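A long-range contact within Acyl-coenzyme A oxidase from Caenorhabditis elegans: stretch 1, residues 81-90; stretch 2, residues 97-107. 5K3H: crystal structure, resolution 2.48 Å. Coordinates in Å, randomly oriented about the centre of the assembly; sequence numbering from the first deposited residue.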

ATOM      1  N   VAL B  81      18.100 -13.533 -25.588  1.00 31.56           N
ATOM      2  CA  VAL B  81      18.975 -12.570 -26.255  1.00 31.09           C
ATOM      3  C   VAL B  81      20.098 -12.120 -25.326  1.00 31.89           C
ATOM      4  O   VAL B  81      21.247 -11.972 -25.755  1.00 31.01           O
ATOM      5  CB  VAL B  81      18.164 -11.374 -26.770  1.00 30.59           C
ATOM      6  CG1 VAL B  81      19.084 -10.386 -27.460  1.00 31.18           C
ATOM      7  CG2 VAL B  81      17.067 -11.853 -27.702  1.00 30.49           C
ATOM      8  N   LEU B  82      19.791 -11.907 -24.036  1.00 30.85           N
ATOM      9  CA  LEU B  82      20.828 -11.522 -23.074  1.00 32.37           C
ATOM     10  C   LEU B  82      21.951 -12.552 -23.011  1.00 33.87           C
ATOM     11  O   LEU B  82      23.121 -12.210 -23.182  1.00 35.55           O
ATOM     12  CB  LEU B  82      20.241 -11.330 -21.674  1.00 32.65           C
ATOM     13  CG  LEU B  82      19.629  -9.986 -21.262  1.00 32.80           C
ATOM     14  CD1 LEU B  82      19.200 -10.054 -19.770  1.00 33.34           C
ATOM     15  CD2 LEU B  82      20.541  -8.780 -21.540  1.00 32.21           C
ATOM     16  N   THR B  83      21.611 -13.833 -22.832  1.00 30.54           N
ATOM     17  CA  THR B  83      22.653 -14.852 -22.704  1.00 34.26           C
ATOM     18  C   THR B  83      23.547 -14.884 -23.937  1.00 36.25           C
ATOM     19  O   THR B  83      24.719 -15.263 -23.852  1.00 37.73           O
ATOM     20  CB  THR B  83      22.028 -16.236 -22.517  1.00 36.62           C
ATOM     21  OG1 THR B  83      21.248 -16.534 -23.672  1.00 39.50           O
ATOM     22  CG2 THR B  83      21.091 -16.269 -21.344  1.00 36.60           C
ATOM     23  N   GLN B  84      23.000 -14.486 -25.084  1.00 36.27           N
ATOM     24  CA  GLN B  84      23.706 -14.464 -26.360  1.00 39.34           C
ATOM     25  C   GLN B  84      24.584 -13.220 -26.519  1.00 37.48           C
ATOM     26  O   GLN B  84      25.760 -13.331 -26.886  1.00 35.66           O
ATOM     27  CB  GLN B  84      22.675 -14.591 -27.484  1.00 44.55           C
ATOM     28  CG  GLN B  84      23.144 -14.222 -28.879  1.00 51.65           C
ATOM     29  CD  GLN B  84      21.988 -14.214 -29.887  1.00 58.38           C
ATOM     30  OE1 GLN B  84      20.806 -14.330 -29.509  1.00 56.89           O
ATOM     31  NE2 GLN B  84      22.324 -14.043 -31.174  1.00 59.26           N
ATOM     32  N   ARG B  85      24.047 -12.025 -26.253  1.00 39.50           N
ATOM     33  CA  ARG B  85      24.784 -10.786 -26.502  1.00 37.89           C
ATOM     34  C   ARG B  85      25.432 -10.195 -25.248  1.00 36.28           C
ATOM     35  O   ARG B  85      26.106  -9.163 -25.352  1.00 36.56           O
ATOM     36  CB  ARG B  85      23.862  -9.730 -27.110  1.00 37.69           C
ATOM     37  CG  ARG B  85      22.863 -10.275 -28.110  1.00 40.20           C
ATOM     38  CD  ARG B  85      23.360 -10.118 -29.518  1.00 41.95           C
ATOM     39  NE  ARG B  85      23.759  -8.744 -29.793  1.00 43.51           N
ATOM     40  CZ  ARG B  85      22.948  -7.828 -30.313  1.00 44.64           C
ATOM     41  NH1 ARG B  85      21.682  -8.137 -30.581  1.00 42.17           N
ATOM     42  NH2 ARG B  85      23.399  -6.598 -30.533  1.00 47.20           N
ATOM     43  N   MET B  86      25.269 -10.843 -24.086  1.00 37.23           N
ATOM     44  CA  MET B  86      25.658 -10.268 -22.794  1.00 37.26           C
ATOM     45  C   MET B  86      27.056  -9.653 -22.813  1.00 36.86           C
ATOM     46  O   MET B  86      27.270  -8.571 -22.247  1.00 39.74           O
ATOM     47  CB  MET B  86      25.541 -11.341 -21.702  1.00 36.29           C
ATOM     48  CG  MET B  86      25.865 -10.876 -20.305  1.00 36.70           C
ATOM     49  SD  MET B  86      25.542 -12.168 -19.095  1.00 33.27           S
ATOM     50  CE  MET B  86      23.740 -12.202 -19.115  1.00 36.72           C
ATOM     51  N   SER B  87      28.027 -10.338 -23.430  1.00 37.54           N
ATOM     52  CA  SER B  87      29.422  -9.899 -23.406  1.00 37.19           C
ATOM     53  C   SER B  87      29.657  -8.629 -24.195  1.00 36.96           C
ATOM     54  O   SER B  87      30.665  -7.952 -23.968  1.00 37.68           O
ATOM     55  CB  SER B  87      30.352 -10.972 -23.967  1.00 36.29           C
ATOM     56  OG  SER B  87      30.466 -12.074 -23.100  1.00 38.68           O
ATOM     57  N   GLU B  88      28.789  -8.312 -25.147  1.00 33.96           N
ATOM     58  CA  GLU B  88      28.980  -7.086 -25.906  1.00 34.44           C
ATOM     59  C   GLU B  88      28.654  -5.841 -25.107  1.00 32.98           C
ATOM     60  O   GLU B  88      28.948  -4.735 -25.567  1.00 32.38           O
ATOM     61  CB  GLU B  88      28.088  -7.124 -27.143  1.00 36.93           C
ATOM     62  CG  GLU B  88      28.315  -8.350 -28.011  1.00 40.75           C
ATOM     63  CD  GLU B  88      27.188  -8.567 -28.988  1.00 44.51           C
ATOM     64  OE1 GLU B  88      26.721  -7.571 -29.591  1.00 48.91           O
ATOM     65  OE2 GLU B  88      26.804  -9.746 -29.183  1.00 47.91           O
ATOM     66  N   ILE B  89      28.087  -5.995 -23.913  1.00 35.60           N
ATOM     67  CA  ILE B  89      27.571  -4.874 -23.153  1.00 34.24           C
ATOM     68  C   ILE B  89      28.263  -4.742 -21.805  1.00 32.63           C
ATOM     69  O   ILE B  89      28.530  -3.623 -21.356  1.00 29.68           O
ATOM     70  CB  ILE B  89      26.036  -4.998 -22.976  1.00 33.98           C
ATOM     71  CG1 ILE B  89      25.374  -5.375 -24.312  1.00 34.57           C
ATOM     72  CG2 ILE B  89      25.427  -3.681 -22.472  1.00 33.04           C
ATOM     73  CD1 ILE B  89      23.955  -5.931 -24.184  1.00 34.75           C
ATOM     74  N   ILE B  90      28.583  -5.864 -21.147  1.00 32.48           N
ATOM     75  CA  ILE B  90      29.088  -5.838 -19.774  1.00 33.27           C
ATOM     76  C   ILE B  90      30.259  -6.806 -19.603  1.00 34.21           C
ATOM     77  O   ILE B  90      30.606  -7.581 -20.494  1.00 34.77           O
ATOM     78  CB  ILE B  90      28.003  -6.184 -18.718  1.00 31.16           C
ATOM     79  CG1 ILE B  90      27.539  -7.637 -18.886  1.00 30.91           C
ATOM     80  CG2 ILE B  90      26.841  -5.191 -18.753  1.00 31.27           C
ATOM     81  CD1 ILE B  90      26.840  -8.204 -17.681  1.00 31.42           C
ATOM     82  N   GLU B  97      27.231  -4.690 -12.785  1.00 30.26           N
ATOM     83  CA  GLU B  97      26.960  -4.463 -14.202  1.00 30.80           C
ATOM     84  C   GLU B  97      25.808  -5.344 -14.665  1.00 29.90           C
ATOM     85  O   GLU B  97      25.004  -4.931 -15.509  1.00 31.96           O
ATOM     86  CB  GLU B  97      28.208  -4.701 -15.066  1.00 30.91           C
ATOM     87  CG  GLU B  97      29.396  -3.778 -14.772  1.00 31.14           C
ATOM     88  CD  GLU B  97      30.381  -3.620 -15.949  1.00 32.66           C
ATOM     89  OE1 GLU B  97      30.232  -4.294 -17.001  1.00 33.67           O
ATOM     90  OE2 GLU B  97      31.323  -2.809 -15.811  1.00 33.51           O
ATOM     91  N   LEU B  98      25.731  -6.571 -14.147  1.00 28.48           N
ATOM     92  CA  LEU B  98      24.622  -7.462 -14.479  1.00 27.62           C
ATOM     93  C   LEU B  98      23.339  -7.027 -13.770  1.00 27.74           C
ATOM     94  O   LEU B  98      22.252  -7.071 -14.349  1.00 27.80           O
ATOM     95  CB  LEU B  98      24.992  -8.905 -14.108  1.00 27.14           C
ATOM     96  CG  LEU B  98      24.029 -10.059 -14.375  1.00 27.68           C
ATOM     97  CD1 LEU B  98      23.803 -10.254 -15.870  1.00 28.01           C
ATOM     98  CD2 LEU B  98      24.556 -11.348 -13.770  1.00 27.39           C
ATOM     99  N   TYR B  99      23.455  -6.566 -12.527  1.00 26.26           N
ATOM    100  CA  TYR B  99      22.293  -6.052 -11.817  1.00 26.88           C
ATOM    101  C   TYR B  99      21.674  -4.885 -12.584  1.00 25.43           C
ATOM    102  O   TYR B  99      20.458  -4.844 -12.808  1.00 26.09           O
ATOM    103  CB  TYR B  99      22.721  -5.638 -10.409  1.00 29.12           C
ATOM    104  CG  TYR B  99      21.595  -5.209  -9.511  1.00 32.35           C
ATOM    105  CD1 TYR B  99      20.618  -6.115  -9.124  1.00 34.68           C
ATOM    106  CD2 TYR B  99      21.500  -3.899  -9.052  1.00 34.84           C
ATOM    107  CE1 TYR B  99      19.590  -5.747  -8.304  1.00 36.12           C
ATOM    108  CE2 TYR B  99      20.468  -3.518  -8.224  1.00 36.96           C
ATOM    109  CZ  TYR B  99      19.510  -4.447  -7.855  1.00 36.30           C
ATOM    110  OH  TYR B  99      18.452  -4.089  -7.037  1.00 37.52           O
ATOM    111  N   HIS B 100      22.508  -3.939 -13.029  1.00 25.66           N
ATOM    112  CA  HIS B 100      22.026  -2.831 -13.852  1.00 25.11           C
ATOM    113  C   HIS B 100      21.459  -3.318 -15.187  1.00 25.72           C
ATOM    114  O   HIS B 100      20.348  -2.937 -15.579  1.00 27.52           O
ATOM    115  CB  HIS B 100      23.159  -1.826 -14.070  1.00 24.11           C
ATOM    116  CG  HIS B 100      22.804  -0.691 -14.978  1.00 23.16           C
ATOM    117  ND1 HIS B 100      21.784   0.196 -14.700  1.00 23.35           N
ATOM    118  CD2 HIS B 100      23.388  -0.250 -16.120  1.00 22.46           C
ATOM    119  CE1 HIS B 100      21.727   1.107 -15.659  1.00 22.58           C
ATOM    120  NE2 HIS B 100      22.684   0.853 -16.538  1.00 22.79           N
ATOM    121  N   LEU B 101      22.202  -4.178 -15.889  1.00 26.50           N
ATOM    122  CA  LEU B 101      21.731  -4.709 -17.161  1.00 26.30           C
ATOM    123  C   LEU B 101      20.346  -5.340 -17.025  1.00 26.37           C
ATOM    124  O   LEU B 101      19.446  -5.067 -17.831  1.00 26.39           O
ATOM    125  CB  LEU B 101      22.745  -5.735 -17.686  1.00 26.64           C
ATOM    126  CG  LEU B 101      22.443  -6.573 -18.932  1.00 26.95           C
ATOM    127  CD1 LEU B 101      22.415  -5.733 -20.204  1.00 27.99           C
ATOM    128  CD2 LEU B 101      23.458  -7.712 -19.036  1.00 27.79           C
ATOM    129  N   ASN B 102      20.139  -6.152 -15.985  1.00 24.40           N
ATOM    130  CA  ASN B 102      18.838  -6.782 -15.811  1.00 24.52           C
ATOM    131  C   ASN B 102      17.747  -5.751 -15.516  1.00 23.82           C
ATOM    132  O   ASN B 102      16.618  -5.888 -16.005  1.00 22.21           O
ATOM    133  CB  ASN B 102      18.909  -7.860 -14.726  1.00 25.87           C
ATOM    134  CG  ASN B 102      19.546  -9.195 -15.237  1.00 28.78           C
ATOM    135  OD1 ASN B 102      19.707  -9.424 -16.455  1.00 28.99           O
ATOM    136  ND2 ASN B 102      19.917 -10.060 -14.298  1.00 30.56           N
ATOM    137  N   ASN B 103      18.057  -4.710 -14.725  1.00 23.38           N
ATOM    138  CA  ASN B 103      17.055  -3.676 -14.424  1.00 24.49           C
ATOM    139  C   ASN B 103      16.582  -2.966 -15.688  1.00 24.09           C
ATOM    140  O   ASN B 103      15.385  -2.701 -15.837  1.00 22.14           O
ATOM    141  CB  ASN B 103      17.618  -2.628 -13.460  1.00 24.98           C
ATOM    142  CG  ASN B 103      17.870  -3.159 -12.079  1.00 25.25           C
ATOM    143  OD1 ASN B 103      17.205  -4.084 -11.614  1.00 25.29           O
ATOM    144  ND2 ASN B 103      18.851  -2.569 -11.402  1.00 26.41           N
ATOM    145  N   GLU B 104      17.521  -2.610 -16.582  1.00 22.28           N
ATOM    146  CA  GLU B 104      17.182  -1.995 -17.867  1.00 23.44           C
ATOM    147  C   GLU B 104      16.359  -2.944 -18.730  1.00 21.82           C
ATOM    148  O   GLU B 104      15.313  -2.570 -19.277  1.00 21.92           O
ATOM    149  CB  GLU B 104      18.459  -1.613 -18.630  1.00 25.73           C
ATOM    150  CG  GLU B 104      19.176  -0.356 -18.174  1.00 26.53           C
ATOM    151  CD  GLU B 104      18.908   0.848 -19.075  1.00 28.07           C
ATOM    152  OE1 GLU B 104      18.317   0.691 -20.171  1.00 29.35           O
ATOM    153  OE2 GLU B 104      19.241   1.974 -18.644  1.00 29.83           O
ATOM    154  N   VAL B 105      16.835  -4.174 -18.888  1.00 25.25           N
ATOM    155  CA  VAL B 105      16.248  -5.102 -19.850  1.00 24.12           C
ATOM    156  C   VAL B 105      15.080  -5.863 -19.238  1.00 23.33           C
ATOM    157  O   VAL B 105      13.973  -5.839 -19.777  1.00 22.31           O
ATOM    158  CB  VAL B 105      17.353  -6.040 -20.412  1.00 24.16           C
ATOM    159  CG1 VAL B 105      16.790  -7.165 -21.271  1.00 24.30           C
ATOM    160  CG2 VAL B 105      18.321  -5.235 -21.255  1.00 23.89           C
ATOM    161  N   LEU B 106      15.268  -6.474 -18.071  1.00 21.70           N
ATOM    162  CA  LEU B 106      14.244  -7.365 -17.538  1.00 21.83           C
ATOM    163  C   LEU B 106      13.260  -6.668 -16.601  1.00 21.64           C
ATOM    164  O   LEU B 106      12.105  -7.098 -16.513  1.00 21.01           O
ATOM    165  CB  LEU B 106      14.910  -8.562 -16.836  1.00 22.13           C
ATOM    166  CG  LEU B 106      15.777  -9.498 -17.732  1.00 22.63           C
ATOM    167  CD1 LEU B 106      16.553 -10.552 -16.949  1.00 22.88           C
ATOM    168  CD2 LEU B 106      14.953 -10.174 -18.849  1.00 22.86           C
ATOM    169  N   GLY B 107      13.669  -5.576 -15.937  1.00 20.63           N
ATOM    170  CA  GLY B 107      12.759  -4.818 -15.102  1.00 19.67           C
ATOM    171  C   GLY B 107      12.593  -5.405 -13.713  1.00 20.26           C
ATOM    172  O   GLY B 107      13.430  -6.155 -13.218  1.00 21.99           O
TER

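The contact is apolar in character: no hydrogen bond or salt bridge crosses between the stretches, and the 432 Å² buried, both sides summed, comes mainly from aliphatic side chains. The helix axes of 81-85 and 97-105 approach no closer than 12.4 Å, and their N-to-C directions differ by 139°, so the chain runs back roughly antiparallel. The backbones draw nearer toward the connection, from 8.5 Å between the CA atoms of Leu 82 and Val 105 to 6.1 Å between those of Ile 90 and Glu 97.

Val 81 stays out of reach of the second stretch. Leu 82 begins the packing. Its CA-to-CB bond points toward stretch 2, and with chi1 m and chi2 t the isobutyl group reaches residues on successive turns, Leu 101 and Asn 102, then Val 105 and Leu 106. Leu 82 CD2 lies 3.8 Å from Leu 101 CD1, Leu 82 CG 4.0 Å from Val 105 CG1, and Leu 82 CD1 3.9 Å from Leu 106 CD1. Leu 82 CD1 also lies 3.4 Å from Asn 102 OD1, a carbon-to-oxygen approach that is van der Waals packing against a polar atom.

Thr 83, Gln 84 and Arg 85 are out of reach. Arg 85 instead pairs within its own stretch: Arg 85 NE donates to Glu 88 OE1 at 3.2 Å with an N-H...acceptor angle of 165°, as part of a salt bridge, while its bond to Glu 88 OE2, at 3.3 Å and 133°, is weak.

Met 86 departs sideways, yet chi1 and chi2, both t, extend the chain, and with chi3 m its end comes nearer, Met 86 CE lying 3.8 Å from Leu 98 CD1. Nearer its backbone, Met 86 CG is 4.2 Å from Leu 101 CD2. Ser 87 and Glu 88 make no contact across the interface. Ile 89, also sideways, adds a looser approach, Ile 89 CD1 to Leu 101 CD1 at 4.3 Å.

Ile 90 closes the contact and points toward the second stretch. Ile 90 CD1 sits 3.7 Å from Leu 101 CD2 and 4.1 Å from Leu 98 CB, so one methyl touches residues three positions apart on the helix. Both CA and CB of Ile 90 lie 3.4 Å from Glu 97 OE1, an oxygen hydrogen-bonded to a residue adjoining the stretches. Leu 101 thus meets Leu 82, Met 86, Ile 89 and Ile 90, making it the shared partner along the whole contact.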